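Local coordinates for kallistatin (Homo sapiens, PDB 6F4V), which inhibits the serine protease tissue kallikrein as a serpin, forming a stable equimolar complex with the enzyme and being cleaved at its reactive site, at residues A[40-45]-A[95-100]. Numbering follows the deposited sequence.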
loop_
_atom_site.group_PDB
_atom_site.type_symbol
_atom_site.label_atom_id
_atom_site.label_comp_id
_atom_site.label_asym_id
_atom_site.label_seq_id
_atom_site.Cartn_x
_atom_site.Cartn_y
_atom_site.Cartn_z
ATOM N N TYR A 40 3.191 6.813 -9.145
ATOM C CA TYR A 40 2.672 7.027 -10.498
ATOM C C TYR A 40 2.176 8.450 -10.732
ATOM O O TYR A 40 2.376 9.005 -11.812
ATOM C CB TYR A 40 1.653 5.947 -10.842
ATOM C CG TYR A 40 2.327 4.649 -11.238
ATOM C CD1 TYR A 40 3.032 3.868 -10.317
ATOM C CD2 TYR A 40 2.312 4.215 -12.553
ATOM C CE1 TYR A 40 3.666 2.694 -10.690
ATOM C CE2 TYR A 40 2.918 3.032 -12.924
ATOM C CZ TYR A 40 3.605 2.283 -12.013
ATOM O OH TYR A 40 4.219 1.143 -12.451
ATOM N N ALA A 41 1.602 9.079 -9.706
ATOM C CA ALA A 41 1.257 10.494 -9.823
ATOM C C ALA A 41 2.522 11.358 -9.997
ATOM O O ALA A 41 2.578 12.251 -10.882
ATOM C CB ALA A 41 0.445 10.941 -8.632
ATOM N N MET A 42 3.565 11.038 -9.250
ATOM C CA MET A 42 4.838 11.736 -9.446
ATOM C C MET A 42 5.418 11.547 -10.866
ATOM O O MET A 42 5.837 12.527 -11.501
ATOM C CB MET A 42 5.847 11.293 -8.398
ATOM C CG MET A 42 7.156 12.079 -8.466
ATOM S SD MET A 42 8.211 11.660 -7.065
ATOM C CE MET A 42 8.823 10.121 -7.479
ATOM N N LEU A 43 5.438 10.299 -11.339
ATOM C CA LEU A 43 5.865 9.971 -12.698
ATOM C C LEU A 43 5.132 10.796 -13.747
ATOM O O LEU A 43 5.765 11.242 -14.732
ATOM C CB LEU A 43 5.643 8.480 -12.982
ATOM C CG LEU A 43 5.978 7.993 -14.393
ATOM C CD1 LEU A 43 7.460 8.080 -14.670
ATOM C CD2 LEU A 43 5.494 6.575 -14.551
ATOM N N SER A 44 3.821 10.996 -13.542
ATOM C CA SER A 44 2.996 11.710 -14.487
ATOM C C SER A 44 3.439 13.135 -14.685
ATOM O O SER A 44 3.106 13.707 -15.706
ATOM C CB SER A 44 1.501 11.688 -14.135
ATOM O OG SER A 44 1.161 12.618 -13.118
ATOM N N LEU A 45 4.121 13.737 -13.719
ATOM C CA LEU A 45 4.704 15.092 -13.935
ATOM C C LEU A 45 5.647 15.149 -15.129
ATOM O O LEU A 45 5.797 16.216 -15.712
ATOM C CB LEU A 45 5.495 15.562 -12.710
ATOM C CG LEU A 45 4.676 15.842 -11.457
ATOM C CD1 LEU A 45 5.599 15.873 -10.258
ATOM C CD2 LEU A 45 3.889 17.132 -11.598
ATOM N N SER A 95 10.275 10.062 -1.464
ATOM C CA SER A 95 10.439 9.803 -2.880
ATOM C C SER A 95 11.860 10.123 -3.267
ATOM O O SER A 95 12.501 10.954 -2.629
ATOM C CB SER A 95 9.505 10.711 -3.677
ATOM O OG SER A 95 8.138 10.359 -3.428
ATOM N N ALA A 96 12.298 9.558 -4.381
ATOM C CA ALA A 96 13.610 9.841 -4.907
ATOM C C ALA A 96 13.651 9.551 -6.403
ATOM O O ALA A 96 12.898 8.695 -6.917
ATOM C CB ALA A 96 14.650 9.010 -4.169
ATOM N N LEU A 97 14.529 10.283 -7.091
ATOM C CA LEU A 97 14.839 10.007 -8.449
ATOM C C LEU A 97 16.339 9.698 -8.512
ATOM O O LEU A 97 17.175 10.477 -8.027
ATOM C CB LEU A 97 14.559 11.229 -9.326
ATOM C CG LEU A 97 13.134 11.781 -9.372
ATOM C CD1 LEU A 97 13.134 13.041 -10.222
ATOM C CD2 LEU A 97 12.183 10.743 -9.933
ATOM N N PHE A 98 16.653 8.572 -9.116
ATOM C CA PHE A 98 18.013 8.196 -9.432
ATOM C C PHE A 98 18.230 8.554 -10.897
ATOM O O PHE A 98 17.618 7.968 -11.770
ATOM C CB PHE A 98 18.224 6.720 -9.108
ATOM C CG PHE A 98 18.153 6.447 -7.649
ATOM C CD1 PHE A 98 16.930 6.229 -7.028
ATOM C CD2 PHE A 98 19.310 6.447 -6.872
ATOM C CE1 PHE A 98 16.863 5.997 -5.666
ATOM C CE2 PHE A 98 19.245 6.228 -5.504
ATOM C CZ PHE A 98 18.021 5.997 -4.901
ATOM N N LEU A 99 19.073 9.563 -11.135
ATOM C CA LEU A 99 19.232 10.200 -12.436
ATOM C C LEU A 99 20.548 9.798 -13.083
ATOM O O LEU A 99 21.569 9.782 -12.417
ATOM C CB LEU A 99 19.244 11.708 -12.243
ATOM C CG LEU A 99 18.023 12.337 -11.575
ATOM C CD1 LEU A 99 18.255 13.824 -11.381
ATOM C CD2 LEU A 99 16.771 12.084 -12.395
ATOM N N SER A 100 20.526 9.498 -14.375
ATOM C CA SER A 100 21.755 9.190 -15.111
ATOM C C SER A 100 22.739 10.365 -14.971
ATOM O O SER A 100 22.348 11.509 -15.176
ATOM C CB SER A 100 21.446 8.934 -16.593
ATOM O OG SER A 100 22.635 8.650 -17.332
#
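Helix 40-44, carrying Met-42, passes strand 95-100, carrying Ser-95 and Leu-97, with axes 10.7 Å apart and N-to-C directions at 50°. The nearest CA atoms are those of Met-42 and Ser-95, 8.8 Å apart.

The Met-42 side chain crosses roughly half of this gap; Ser-95 CB comes from the other side. Met-42 CG stands anti to the backbone N (chi1 -175°), and chi2 is also extended. The chain then bends (chi3 76°), which swings CE to where it touches both Ser-95 and Leu-97. SD lies 3.7 Å from Ser-95 CB, and CE is 3.9 Å from the same carbon. Ser-95 points its CB at the helix, so the thioether rests against a methylene as well as a hydroxyl. Ser-95 OG is 3.9 Å from Met-42 SD, a van der Waals neighbour. Met-42 CE also meets one branch of Leu-97, with CD2 at 4.2 Å. Leu-97 reaches it by the end of its side chain.

The strand is part of the large central sheet of the serpin fold, sheet A, hydrogen-bonded to strands 120-124 and 159-172. Helix 33-44 corresponds to helix B, which packs behind this sheet. Met-42 also touches Leu-163 on strand 159-172 and Tyr-117 on helix 107-117. The contact therefore joins helix 33-44 to one face of the sheet, within the buried core.

Cutting Met-42 back to an alanine is likely to open a gap beside Ser-95 CB and take from Leu-97 CD2 its methyl neighbour. The contact is small and dispersive. It depends on the reach and shape of one thioether, with neither charge pairing nor hydrogen bonding between the two segments.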